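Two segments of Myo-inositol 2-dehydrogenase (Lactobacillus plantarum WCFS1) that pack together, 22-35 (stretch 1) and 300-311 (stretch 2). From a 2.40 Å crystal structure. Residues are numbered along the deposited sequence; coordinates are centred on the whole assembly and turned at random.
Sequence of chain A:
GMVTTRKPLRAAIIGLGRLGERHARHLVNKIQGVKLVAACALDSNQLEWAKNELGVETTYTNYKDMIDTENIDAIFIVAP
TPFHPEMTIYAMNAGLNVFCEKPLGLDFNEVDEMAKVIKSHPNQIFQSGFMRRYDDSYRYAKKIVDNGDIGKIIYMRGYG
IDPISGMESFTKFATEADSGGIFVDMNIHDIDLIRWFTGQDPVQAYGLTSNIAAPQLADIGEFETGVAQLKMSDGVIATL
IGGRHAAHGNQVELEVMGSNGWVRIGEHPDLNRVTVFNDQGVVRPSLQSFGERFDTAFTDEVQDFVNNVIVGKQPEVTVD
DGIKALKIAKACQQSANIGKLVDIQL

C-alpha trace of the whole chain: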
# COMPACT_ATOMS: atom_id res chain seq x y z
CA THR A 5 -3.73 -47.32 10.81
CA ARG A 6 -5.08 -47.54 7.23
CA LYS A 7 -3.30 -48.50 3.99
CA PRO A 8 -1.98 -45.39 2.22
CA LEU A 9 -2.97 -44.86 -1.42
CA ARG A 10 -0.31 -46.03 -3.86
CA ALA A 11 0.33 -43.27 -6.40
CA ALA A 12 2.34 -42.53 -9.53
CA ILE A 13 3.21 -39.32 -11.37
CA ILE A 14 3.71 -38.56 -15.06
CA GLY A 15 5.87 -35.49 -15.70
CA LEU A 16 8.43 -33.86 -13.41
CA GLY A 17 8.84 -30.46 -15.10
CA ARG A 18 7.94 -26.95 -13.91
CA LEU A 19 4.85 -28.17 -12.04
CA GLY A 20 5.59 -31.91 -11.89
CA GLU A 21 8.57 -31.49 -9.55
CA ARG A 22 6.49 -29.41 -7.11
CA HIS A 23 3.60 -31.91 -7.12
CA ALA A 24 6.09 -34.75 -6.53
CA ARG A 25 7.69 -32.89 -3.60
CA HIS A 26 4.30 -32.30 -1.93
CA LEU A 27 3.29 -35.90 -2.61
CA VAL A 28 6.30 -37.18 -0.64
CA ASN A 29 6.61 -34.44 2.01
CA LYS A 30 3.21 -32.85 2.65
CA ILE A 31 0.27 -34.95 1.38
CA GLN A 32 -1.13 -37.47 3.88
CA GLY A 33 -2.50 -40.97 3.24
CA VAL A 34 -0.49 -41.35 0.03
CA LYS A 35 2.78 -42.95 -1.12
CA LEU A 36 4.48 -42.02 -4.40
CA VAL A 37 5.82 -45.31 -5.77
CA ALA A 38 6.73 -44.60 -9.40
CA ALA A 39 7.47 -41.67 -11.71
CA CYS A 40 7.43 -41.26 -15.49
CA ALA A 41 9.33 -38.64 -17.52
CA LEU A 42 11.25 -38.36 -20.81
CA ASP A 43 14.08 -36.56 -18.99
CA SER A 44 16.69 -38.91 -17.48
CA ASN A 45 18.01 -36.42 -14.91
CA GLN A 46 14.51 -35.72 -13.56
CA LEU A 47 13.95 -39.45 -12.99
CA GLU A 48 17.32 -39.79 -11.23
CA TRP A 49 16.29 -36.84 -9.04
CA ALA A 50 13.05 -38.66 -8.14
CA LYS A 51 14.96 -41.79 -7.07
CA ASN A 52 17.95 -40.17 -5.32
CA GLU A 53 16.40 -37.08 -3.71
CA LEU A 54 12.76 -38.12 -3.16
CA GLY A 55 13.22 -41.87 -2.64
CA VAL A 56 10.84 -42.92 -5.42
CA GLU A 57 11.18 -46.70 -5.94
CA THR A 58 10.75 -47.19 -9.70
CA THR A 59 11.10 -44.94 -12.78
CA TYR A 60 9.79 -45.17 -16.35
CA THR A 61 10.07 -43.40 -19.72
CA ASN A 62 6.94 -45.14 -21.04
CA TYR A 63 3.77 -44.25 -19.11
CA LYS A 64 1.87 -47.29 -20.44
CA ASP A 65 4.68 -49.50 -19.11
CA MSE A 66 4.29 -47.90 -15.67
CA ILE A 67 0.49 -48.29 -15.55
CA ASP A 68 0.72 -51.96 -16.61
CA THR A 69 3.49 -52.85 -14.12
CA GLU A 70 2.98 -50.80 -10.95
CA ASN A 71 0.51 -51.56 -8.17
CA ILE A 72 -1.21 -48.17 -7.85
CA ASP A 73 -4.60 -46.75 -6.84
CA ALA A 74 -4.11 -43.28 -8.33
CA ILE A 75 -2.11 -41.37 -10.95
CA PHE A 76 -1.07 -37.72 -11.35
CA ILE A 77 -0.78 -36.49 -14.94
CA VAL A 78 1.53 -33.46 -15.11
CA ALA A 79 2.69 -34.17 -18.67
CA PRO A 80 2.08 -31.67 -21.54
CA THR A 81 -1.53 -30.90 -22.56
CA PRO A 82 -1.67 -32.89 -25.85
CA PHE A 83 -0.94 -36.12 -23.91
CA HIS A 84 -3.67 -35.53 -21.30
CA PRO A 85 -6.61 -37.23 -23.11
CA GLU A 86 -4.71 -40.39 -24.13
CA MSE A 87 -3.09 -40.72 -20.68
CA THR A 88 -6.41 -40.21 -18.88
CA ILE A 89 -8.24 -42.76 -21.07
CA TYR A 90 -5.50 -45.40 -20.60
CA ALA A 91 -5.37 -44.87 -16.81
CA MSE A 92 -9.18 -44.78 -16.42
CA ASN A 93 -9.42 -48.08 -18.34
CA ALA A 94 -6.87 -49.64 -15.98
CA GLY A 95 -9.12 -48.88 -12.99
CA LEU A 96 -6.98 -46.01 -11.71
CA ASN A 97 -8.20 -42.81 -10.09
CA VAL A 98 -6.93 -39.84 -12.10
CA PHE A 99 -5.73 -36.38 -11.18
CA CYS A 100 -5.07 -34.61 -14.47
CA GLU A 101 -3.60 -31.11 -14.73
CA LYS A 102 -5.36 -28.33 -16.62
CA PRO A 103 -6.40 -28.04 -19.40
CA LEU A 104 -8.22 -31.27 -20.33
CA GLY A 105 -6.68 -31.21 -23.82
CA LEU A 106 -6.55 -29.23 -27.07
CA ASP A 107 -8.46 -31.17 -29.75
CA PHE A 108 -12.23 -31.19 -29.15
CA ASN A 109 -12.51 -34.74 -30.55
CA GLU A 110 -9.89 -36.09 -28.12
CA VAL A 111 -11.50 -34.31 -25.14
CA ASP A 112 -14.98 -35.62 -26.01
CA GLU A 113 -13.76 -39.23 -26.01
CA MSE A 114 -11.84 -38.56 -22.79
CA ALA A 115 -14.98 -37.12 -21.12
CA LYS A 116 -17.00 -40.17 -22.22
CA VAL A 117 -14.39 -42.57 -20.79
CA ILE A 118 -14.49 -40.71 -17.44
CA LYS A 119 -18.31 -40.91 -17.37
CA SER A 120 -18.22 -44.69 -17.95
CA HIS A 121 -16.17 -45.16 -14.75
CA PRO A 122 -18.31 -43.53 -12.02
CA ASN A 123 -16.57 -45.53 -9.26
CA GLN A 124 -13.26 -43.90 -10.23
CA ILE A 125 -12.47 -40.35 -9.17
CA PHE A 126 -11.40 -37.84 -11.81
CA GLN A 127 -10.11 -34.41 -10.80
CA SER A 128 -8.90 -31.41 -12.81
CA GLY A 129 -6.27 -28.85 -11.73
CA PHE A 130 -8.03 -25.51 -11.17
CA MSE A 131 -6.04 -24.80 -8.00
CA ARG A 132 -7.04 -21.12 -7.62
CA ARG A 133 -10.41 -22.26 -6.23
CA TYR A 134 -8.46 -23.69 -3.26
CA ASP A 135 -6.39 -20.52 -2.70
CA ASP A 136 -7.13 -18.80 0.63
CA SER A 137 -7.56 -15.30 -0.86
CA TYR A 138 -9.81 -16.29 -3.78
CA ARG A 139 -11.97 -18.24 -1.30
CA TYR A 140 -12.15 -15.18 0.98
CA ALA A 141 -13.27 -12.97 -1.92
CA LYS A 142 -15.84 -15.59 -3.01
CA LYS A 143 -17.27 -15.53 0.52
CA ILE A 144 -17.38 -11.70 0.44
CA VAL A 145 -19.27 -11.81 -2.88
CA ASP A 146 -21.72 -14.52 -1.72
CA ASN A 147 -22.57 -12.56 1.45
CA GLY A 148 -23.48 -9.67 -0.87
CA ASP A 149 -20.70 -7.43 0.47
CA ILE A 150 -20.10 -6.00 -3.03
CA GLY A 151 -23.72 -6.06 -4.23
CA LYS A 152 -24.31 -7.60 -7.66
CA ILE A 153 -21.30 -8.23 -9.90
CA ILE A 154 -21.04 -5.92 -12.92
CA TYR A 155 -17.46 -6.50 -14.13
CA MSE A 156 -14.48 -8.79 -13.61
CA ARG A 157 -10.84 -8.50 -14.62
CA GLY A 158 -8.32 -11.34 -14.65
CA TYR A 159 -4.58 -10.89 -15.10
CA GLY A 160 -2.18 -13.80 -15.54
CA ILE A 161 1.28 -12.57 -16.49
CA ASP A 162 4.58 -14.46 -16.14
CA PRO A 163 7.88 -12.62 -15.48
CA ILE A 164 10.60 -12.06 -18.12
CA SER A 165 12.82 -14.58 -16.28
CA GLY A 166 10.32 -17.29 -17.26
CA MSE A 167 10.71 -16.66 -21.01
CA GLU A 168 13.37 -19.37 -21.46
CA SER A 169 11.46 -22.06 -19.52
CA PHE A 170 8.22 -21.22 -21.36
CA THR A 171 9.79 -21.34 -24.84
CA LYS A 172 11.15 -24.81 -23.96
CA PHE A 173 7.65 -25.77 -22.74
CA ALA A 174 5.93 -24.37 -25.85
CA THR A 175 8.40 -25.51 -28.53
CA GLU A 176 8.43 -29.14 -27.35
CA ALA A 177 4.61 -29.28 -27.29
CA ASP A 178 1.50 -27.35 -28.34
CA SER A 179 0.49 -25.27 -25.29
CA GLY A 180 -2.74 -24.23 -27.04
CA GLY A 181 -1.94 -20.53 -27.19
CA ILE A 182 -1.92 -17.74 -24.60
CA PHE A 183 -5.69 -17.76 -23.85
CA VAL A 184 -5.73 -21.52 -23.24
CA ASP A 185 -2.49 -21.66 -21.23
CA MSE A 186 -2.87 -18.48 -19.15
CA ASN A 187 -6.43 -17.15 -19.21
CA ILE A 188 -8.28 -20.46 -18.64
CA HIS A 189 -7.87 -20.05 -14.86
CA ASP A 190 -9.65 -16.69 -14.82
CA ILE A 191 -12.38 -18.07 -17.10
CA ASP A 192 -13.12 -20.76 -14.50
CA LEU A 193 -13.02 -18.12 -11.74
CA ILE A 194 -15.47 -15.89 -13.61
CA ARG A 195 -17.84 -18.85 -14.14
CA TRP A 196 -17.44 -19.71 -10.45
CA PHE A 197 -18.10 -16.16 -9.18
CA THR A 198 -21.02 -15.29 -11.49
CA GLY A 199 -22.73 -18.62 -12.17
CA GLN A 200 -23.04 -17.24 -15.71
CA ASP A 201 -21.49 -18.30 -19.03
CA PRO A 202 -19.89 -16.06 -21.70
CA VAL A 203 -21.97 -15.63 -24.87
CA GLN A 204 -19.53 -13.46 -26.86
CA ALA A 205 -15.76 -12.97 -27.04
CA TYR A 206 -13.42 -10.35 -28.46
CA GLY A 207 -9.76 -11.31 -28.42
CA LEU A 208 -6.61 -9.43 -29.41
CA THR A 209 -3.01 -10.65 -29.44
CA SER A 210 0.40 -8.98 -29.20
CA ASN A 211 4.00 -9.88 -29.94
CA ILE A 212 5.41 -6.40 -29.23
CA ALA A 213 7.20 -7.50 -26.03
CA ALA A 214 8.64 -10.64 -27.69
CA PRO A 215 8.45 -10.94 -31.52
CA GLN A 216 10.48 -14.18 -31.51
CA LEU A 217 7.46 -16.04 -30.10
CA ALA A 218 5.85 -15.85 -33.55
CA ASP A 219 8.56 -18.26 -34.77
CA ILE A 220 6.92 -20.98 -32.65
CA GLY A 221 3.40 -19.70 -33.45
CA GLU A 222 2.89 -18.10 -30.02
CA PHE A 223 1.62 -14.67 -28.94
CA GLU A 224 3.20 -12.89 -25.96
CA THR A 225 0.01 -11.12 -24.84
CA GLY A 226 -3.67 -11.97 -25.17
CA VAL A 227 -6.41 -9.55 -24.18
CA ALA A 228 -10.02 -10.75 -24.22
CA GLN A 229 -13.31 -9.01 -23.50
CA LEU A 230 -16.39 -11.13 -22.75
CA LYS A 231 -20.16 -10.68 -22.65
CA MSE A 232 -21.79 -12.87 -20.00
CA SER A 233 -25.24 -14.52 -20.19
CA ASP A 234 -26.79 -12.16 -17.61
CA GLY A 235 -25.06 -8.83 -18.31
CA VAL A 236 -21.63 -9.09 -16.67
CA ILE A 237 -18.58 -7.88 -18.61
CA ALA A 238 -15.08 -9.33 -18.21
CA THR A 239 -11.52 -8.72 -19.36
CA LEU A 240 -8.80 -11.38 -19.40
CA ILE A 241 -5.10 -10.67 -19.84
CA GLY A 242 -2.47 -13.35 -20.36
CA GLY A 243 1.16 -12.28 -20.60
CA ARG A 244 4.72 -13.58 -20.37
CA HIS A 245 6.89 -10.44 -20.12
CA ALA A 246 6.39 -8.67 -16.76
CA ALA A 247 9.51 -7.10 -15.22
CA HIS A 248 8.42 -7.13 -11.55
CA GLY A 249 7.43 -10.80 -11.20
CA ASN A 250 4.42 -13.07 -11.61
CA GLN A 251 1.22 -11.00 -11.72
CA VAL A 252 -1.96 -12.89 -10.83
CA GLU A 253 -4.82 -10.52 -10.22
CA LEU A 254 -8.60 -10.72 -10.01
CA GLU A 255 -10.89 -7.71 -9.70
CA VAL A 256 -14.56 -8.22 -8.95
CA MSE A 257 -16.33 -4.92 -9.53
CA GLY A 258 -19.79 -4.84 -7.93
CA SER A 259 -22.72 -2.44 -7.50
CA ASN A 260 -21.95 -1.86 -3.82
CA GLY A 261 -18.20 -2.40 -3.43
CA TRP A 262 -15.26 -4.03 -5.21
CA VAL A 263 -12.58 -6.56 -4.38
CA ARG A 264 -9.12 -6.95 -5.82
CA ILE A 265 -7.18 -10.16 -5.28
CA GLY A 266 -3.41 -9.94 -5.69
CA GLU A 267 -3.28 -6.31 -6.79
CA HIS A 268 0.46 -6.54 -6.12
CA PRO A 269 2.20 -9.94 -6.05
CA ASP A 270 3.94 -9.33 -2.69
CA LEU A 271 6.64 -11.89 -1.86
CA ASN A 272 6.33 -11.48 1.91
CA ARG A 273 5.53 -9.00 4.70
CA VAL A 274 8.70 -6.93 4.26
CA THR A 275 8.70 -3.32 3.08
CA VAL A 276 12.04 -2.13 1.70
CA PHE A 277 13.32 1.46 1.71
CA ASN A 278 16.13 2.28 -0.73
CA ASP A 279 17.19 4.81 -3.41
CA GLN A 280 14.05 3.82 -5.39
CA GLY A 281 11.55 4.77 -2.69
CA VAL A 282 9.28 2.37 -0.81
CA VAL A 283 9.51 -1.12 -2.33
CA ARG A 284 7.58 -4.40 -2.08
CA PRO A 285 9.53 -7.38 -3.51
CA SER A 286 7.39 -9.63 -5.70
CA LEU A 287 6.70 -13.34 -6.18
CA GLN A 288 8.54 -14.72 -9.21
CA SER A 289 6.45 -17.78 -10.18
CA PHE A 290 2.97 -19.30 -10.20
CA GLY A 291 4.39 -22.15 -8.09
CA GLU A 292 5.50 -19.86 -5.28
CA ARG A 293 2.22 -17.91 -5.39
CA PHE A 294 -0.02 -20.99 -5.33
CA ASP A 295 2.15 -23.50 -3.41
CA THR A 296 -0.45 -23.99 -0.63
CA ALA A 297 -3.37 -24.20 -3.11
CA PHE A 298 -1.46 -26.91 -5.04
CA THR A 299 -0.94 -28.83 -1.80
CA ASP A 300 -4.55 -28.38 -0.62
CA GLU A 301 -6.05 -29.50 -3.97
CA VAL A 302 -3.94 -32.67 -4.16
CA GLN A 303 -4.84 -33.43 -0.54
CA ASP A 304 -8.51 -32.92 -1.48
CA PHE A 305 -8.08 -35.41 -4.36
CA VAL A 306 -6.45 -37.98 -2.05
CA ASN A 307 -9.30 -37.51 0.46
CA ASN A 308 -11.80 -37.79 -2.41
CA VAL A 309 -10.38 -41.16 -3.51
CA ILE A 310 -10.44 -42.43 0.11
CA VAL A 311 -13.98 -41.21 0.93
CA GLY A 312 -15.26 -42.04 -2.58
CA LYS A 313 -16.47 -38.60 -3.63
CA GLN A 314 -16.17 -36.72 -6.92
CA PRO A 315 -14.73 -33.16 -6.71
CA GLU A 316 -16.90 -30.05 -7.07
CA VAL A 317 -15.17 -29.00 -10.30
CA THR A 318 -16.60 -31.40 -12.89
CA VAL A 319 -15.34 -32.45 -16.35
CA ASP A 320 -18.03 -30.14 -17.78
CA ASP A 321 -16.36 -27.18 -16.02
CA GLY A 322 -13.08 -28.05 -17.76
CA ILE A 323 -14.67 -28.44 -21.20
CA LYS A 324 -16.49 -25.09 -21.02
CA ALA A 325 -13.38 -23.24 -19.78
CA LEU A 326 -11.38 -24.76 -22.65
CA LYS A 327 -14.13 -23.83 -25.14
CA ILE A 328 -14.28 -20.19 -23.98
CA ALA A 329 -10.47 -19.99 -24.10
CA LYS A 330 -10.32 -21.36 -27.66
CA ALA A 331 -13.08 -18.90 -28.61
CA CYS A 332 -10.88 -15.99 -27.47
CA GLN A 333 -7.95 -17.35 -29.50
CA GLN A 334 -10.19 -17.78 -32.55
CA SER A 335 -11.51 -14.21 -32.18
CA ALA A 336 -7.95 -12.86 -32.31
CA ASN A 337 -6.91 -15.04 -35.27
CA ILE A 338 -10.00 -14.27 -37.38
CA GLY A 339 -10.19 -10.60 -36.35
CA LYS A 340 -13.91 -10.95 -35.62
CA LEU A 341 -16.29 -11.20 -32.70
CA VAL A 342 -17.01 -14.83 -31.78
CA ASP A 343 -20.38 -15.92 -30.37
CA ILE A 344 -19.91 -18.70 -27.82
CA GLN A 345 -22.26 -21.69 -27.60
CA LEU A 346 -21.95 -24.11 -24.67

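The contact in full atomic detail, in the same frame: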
# COMPACT_ATOMS: atom_id res chain seq x y z
N ARG A 22 7.14 -29.97 -8.29
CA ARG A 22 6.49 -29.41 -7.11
C ARG A 22 5.42 -30.36 -6.56
O ARG A 22 5.37 -30.62 -5.35
CB ARG A 22 5.89 -28.03 -7.42
CG ARG A 22 5.46 -27.24 -6.20
CD ARG A 22 4.94 -25.86 -6.57
NE ARG A 22 6.00 -24.99 -7.09
CZ ARG A 22 6.85 -24.29 -6.34
NH1 ARG A 22 6.80 -24.36 -5.02
NH2 ARG A 22 7.77 -23.53 -6.92
N HIS A 23 4.58 -30.89 -7.46
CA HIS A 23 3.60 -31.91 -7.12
C HIS A 23 4.24 -33.14 -6.47
O HIS A 23 3.72 -33.66 -5.49
CB HIS A 23 2.81 -32.35 -8.36
CG HIS A 23 1.63 -31.48 -8.67
ND1 HIS A 23 0.82 -30.94 -7.69
CD2 HIS A 23 1.10 -31.09 -9.85
CE1 HIS A 23 -0.14 -30.24 -8.26
NE2 HIS A 23 0.01 -30.31 -9.57
N ALA A 24 5.36 -33.59 -7.04
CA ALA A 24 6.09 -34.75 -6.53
C ALA A 24 6.66 -34.50 -5.13
O ALA A 24 6.61 -35.38 -4.28
CB ALA A 24 7.20 -35.14 -7.49
N ARG A 25 7.18 -33.29 -4.91
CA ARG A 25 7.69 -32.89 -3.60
C ARG A 25 6.59 -32.91 -2.53
O ARG A 25 6.80 -33.46 -1.45
CB ARG A 25 8.33 -31.50 -3.66
CG ARG A 25 9.73 -31.47 -4.26
CD ARG A 25 10.33 -30.08 -4.15
NE ARG A 25 11.70 -30.02 -4.66
CZ ARG A 25 12.05 -29.47 -5.82
NH1 ARG A 25 11.14 -28.92 -6.62
NH2 ARG A 25 13.33 -29.47 -6.19
N HIS A 26 5.44 -32.33 -2.85
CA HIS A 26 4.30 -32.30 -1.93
C HIS A 26 3.79 -33.70 -1.64
O HIS A 26 3.40 -34.01 -0.51
CB HIS A 26 3.15 -31.46 -2.50
CG HIS A 26 3.46 -30.00 -2.64
ND1 HIS A 26 2.84 -29.19 -3.57
CD2 HIS A 26 4.33 -29.20 -1.98
CE1 HIS A 26 3.31 -27.96 -3.46
NE2 HIS A 26 4.22 -27.94 -2.51
N LEU A 27 3.81 -34.54 -2.67
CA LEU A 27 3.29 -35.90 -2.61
C LEU A 27 4.11 -36.79 -1.67
O LEU A 27 3.58 -37.73 -1.08
CB LEU A 27 3.27 -36.49 -4.03
CG LEU A 27 2.02 -37.13 -4.63
CD1 LEU A 27 0.73 -36.71 -3.94
CD2 LEU A 27 1.97 -36.82 -6.12
N VAL A 28 5.39 -36.47 -1.53
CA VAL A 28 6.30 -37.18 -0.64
C VAL A 28 6.34 -36.53 0.75
O VAL A 28 6.34 -37.22 1.77
CB VAL A 28 7.74 -37.27 -1.23
CG1 VAL A 28 8.69 -38.00 -0.28
CG2 VAL A 28 7.72 -37.97 -2.58
N ASN A 29 6.35 -35.19 0.78
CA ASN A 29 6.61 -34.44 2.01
C ASN A 29 5.39 -33.93 2.77
O ASN A 29 5.40 -33.89 4.00
CB ASN A 29 7.56 -33.27 1.72
CG ASN A 29 8.93 -33.72 1.25
OD1 ASN A 29 9.44 -34.75 1.69
ND2 ASN A 29 9.53 -32.95 0.36
N LYS A 30 4.34 -33.55 2.04
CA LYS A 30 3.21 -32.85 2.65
C LYS A 30 1.90 -33.65 2.66
O LYS A 30 1.23 -33.71 3.69
CB LYS A 30 3.01 -31.48 2.00
CG LYS A 30 4.19 -30.54 2.16
CD LYS A 30 3.90 -29.17 1.57
CE LYS A 30 5.15 -28.30 1.50
NZ LYS A 30 5.60 -27.85 2.84
N ILE A 31 1.55 -34.24 1.52
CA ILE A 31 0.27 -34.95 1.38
C ILE A 31 0.21 -36.19 2.27
O ILE A 31 1.16 -36.97 2.33
CB ILE A 31 -0.04 -35.32 -0.09
CG1 ILE A 31 0.23 -34.15 -1.05
CG2 ILE A 31 -1.47 -35.85 -0.24
CD1 ILE A 31 -0.61 -32.90 -0.79
N GLN A 32 -0.92 -36.35 2.96
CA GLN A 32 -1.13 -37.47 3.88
C GLN A 32 -2.00 -38.57 3.27
O GLN A 32 -2.88 -38.30 2.45
CB GLN A 32 -1.76 -36.99 5.18
CG GLN A 32 -0.86 -36.07 6.00
CD GLN A 32 -1.19 -36.11 7.47
OE1 GLN A 32 -2.34 -35.89 7.88
NE2 GLN A 32 -0.18 -36.38 8.29
N GLY A 33 -1.74 -39.81 3.69
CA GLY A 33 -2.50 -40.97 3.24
C GLY A 33 -2.13 -41.42 1.84
O GLY A 33 -2.91 -42.13 1.19
N VAL A 34 -0.95 -41.01 1.37
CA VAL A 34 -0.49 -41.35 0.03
C VAL A 34 1.00 -41.71 0.02
O VAL A 34 1.78 -41.23 0.85
CB VAL A 34 -0.80 -40.20 -0.99
CG1 VAL A 34 0.24 -39.07 -0.90
CG2 VAL A 34 -0.88 -40.73 -2.40
N LYS A 35 1.39 -42.57 -0.92
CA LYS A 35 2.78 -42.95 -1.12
C LYS A 35 3.10 -42.95 -2.61
O LYS A 35 2.49 -43.70 -3.38
CB LYS A 35 3.06 -44.33 -0.51
CG LYS A 35 4.53 -44.65 -0.32
N ASP A 300 -3.18 -28.17 -1.09
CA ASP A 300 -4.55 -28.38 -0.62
C ASP A 300 -5.44 -29.12 -1.63
O ASP A 300 -6.28 -29.93 -1.23
CB ASP A 300 -5.18 -27.05 -0.18
CG ASP A 300 -4.58 -26.52 1.13
OD1 ASP A 300 -3.84 -27.26 1.82
OD2 ASP A 300 -4.85 -25.35 1.48
N GLU A 301 -5.26 -28.84 -2.92
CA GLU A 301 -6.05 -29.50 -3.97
C GLU A 301 -5.70 -30.98 -4.14
O GLU A 301 -6.59 -31.81 -4.35
CB GLU A 301 -5.94 -28.77 -5.32
CG GLU A 301 -4.61 -28.94 -6.04
CD GLU A 301 -4.68 -28.60 -7.51
OE1 GLU A 301 -5.80 -28.44 -8.05
OE2 GLU A 301 -3.61 -28.50 -8.13
N VAL A 302 -4.41 -31.29 -4.05
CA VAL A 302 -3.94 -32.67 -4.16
C VAL A 302 -4.38 -33.47 -2.94
O VAL A 302 -4.77 -34.63 -3.07
CB VAL A 302 -2.40 -32.73 -4.38
CG1 VAL A 302 -1.88 -34.16 -4.21
CG2 VAL A 302 -2.05 -32.22 -5.77
N GLN A 303 -4.33 -32.84 -1.77
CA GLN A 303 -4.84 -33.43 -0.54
C GLN A 303 -6.34 -33.71 -0.66
O GLN A 303 -6.82 -34.76 -0.23
CB GLN A 303 -4.56 -32.53 0.66
CG GLN A 303 -4.93 -33.15 2.01
CD GLN A 303 -4.02 -34.30 2.40
OE1 GLN A 303 -2.84 -34.10 2.67
NE2 GLN A 303 -4.57 -35.50 2.43
N ASP A 304 -7.07 -32.77 -1.26
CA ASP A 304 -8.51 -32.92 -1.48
C ASP A 304 -8.80 -34.11 -2.40
O ASP A 304 -9.74 -34.88 -2.15
CB ASP A 304 -9.12 -31.64 -2.06
CG ASP A 304 -10.63 -31.72 -2.23
OD1 ASP A 304 -11.34 -32.05 -1.25
OD2 ASP A 304 -11.12 -31.45 -3.35
N PHE A 305 -7.99 -34.27 -3.44
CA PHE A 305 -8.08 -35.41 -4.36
C PHE A 305 -7.85 -36.73 -3.64
O PHE A 305 -8.61 -37.68 -3.82
CB PHE A 305 -7.09 -35.25 -5.52
CG PHE A 305 -6.93 -36.49 -6.36
CD1 PHE A 305 -7.88 -36.84 -7.31
CD2 PHE A 305 -5.82 -37.31 -6.19
CE1 PHE A 305 -7.73 -37.99 -8.08
CE2 PHE A 305 -5.66 -38.46 -6.96
CZ PHE A 305 -6.62 -38.80 -7.91
N VAL A 306 -6.79 -36.78 -2.83
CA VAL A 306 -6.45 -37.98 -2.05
C VAL A 306 -7.59 -38.34 -1.10
O VAL A 306 -7.99 -39.50 -1.02
CB VAL A 306 -5.10 -37.80 -1.30
CG1 VAL A 306 -4.89 -38.91 -0.27
CG2 VAL A 306 -3.94 -37.78 -2.28
N ASN A 307 -8.12 -37.33 -0.40
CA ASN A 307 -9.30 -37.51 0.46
C ASN A 307 -10.51 -38.00 -0.34
O ASN A 307 -11.24 -38.87 0.12
CB ASN A 307 -9.65 -36.20 1.18
CG ASN A 307 -8.56 -35.74 2.14
OD1 ASN A 307 -7.84 -36.55 2.73
ND2 ASN A 307 -8.44 -34.42 2.30
N ASN A 308 -10.70 -37.42 -1.52
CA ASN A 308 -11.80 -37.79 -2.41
C ASN A 308 -11.76 -39.26 -2.83
O ASN A 308 -12.79 -39.92 -2.86
CB ASN A 308 -11.84 -36.88 -3.64
CG ASN A 308 -12.46 -35.52 -3.35
OD1 ASN A 308 -12.97 -35.28 -2.25
ND2 ASN A 308 -12.40 -34.62 -4.32
N VAL A 309 -10.56 -39.75 -3.16
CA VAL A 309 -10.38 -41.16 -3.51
C VAL A 309 -10.70 -42.07 -2.31
O VAL A 309 -11.40 -43.08 -2.47
CB VAL A 309 -8.94 -41.45 -4.04
CG1 VAL A 309 -8.77 -42.94 -4.35
CG2 VAL A 309 -8.63 -40.62 -5.28
N ILE A 310 -10.22 -41.69 -1.13
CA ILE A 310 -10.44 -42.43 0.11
C ILE A 310 -11.93 -42.49 0.48
O ILE A 310 -12.47 -43.57 0.70
CB ILE A 310 -9.60 -41.84 1.29
CG1 ILE A 310 -8.11 -42.11 1.07
CG2 ILE A 310 -10.06 -42.40 2.64
CD1 ILE A 310 -7.17 -41.26 1.92
N VAL A 311 -12.57 -41.32 0.54
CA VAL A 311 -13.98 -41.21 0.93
C VAL A 311 -14.93 -41.66 -0.18
O VAL A 311 -16.07 -42.04 0.08
CB VAL A 311 -14.32 -39.76 1.41
CG1 VAL A 311 -15.80 -39.62 1.76
CG2 VAL A 311 -13.46 -39.37 2.61

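A side-chain amide can serve a loop as a neighbouring strand would, and the packing of residues 22-35 against the helix 300-311 illustrates how. The first helix crosses the second at 57°, with axes no closer than 10.6 Å, and touches it through His-23 and Leu-27. His-23 reaches across with its ring: ND1 lies 3.7 Å from Val-302 CG2, while Glu-301 OE2 sits at the ring edge, 3.9 Å from His-23 CE1. One turn on, Leu-27 CD1 meets Val-302 CG1 at 3.7 Å.

Beyond the helix the chain draws nearer. Ile-31 points toward the partner helix and spans one of its turns, placing CG1 3.8 Å from Val-302 CG1 and CG2 3.7 Å from Val-306 CG2. At Gln-32 the backbone, rather than the side chain, does the polar work. Its N donates to Gln-303 OE1 (3.0 Å, 169°), and its O accepts from Gln-303 NE2 (3.3 Å, 159°); one side-chain amide thus pairs with both backbone polar groups, N and O, of one residue. A weak bond from Gln-303 NE2 to Asn-307 OD1 (3.4 Å) further ties down that amide.

Gly-33 follows with phi at 76°, a value that favours glycine; an ideal CB here would lie 3.5 Å from Ile-310 CD1. Val-34 closes the contact, its CB 4.2 Å from Val-306 CG2.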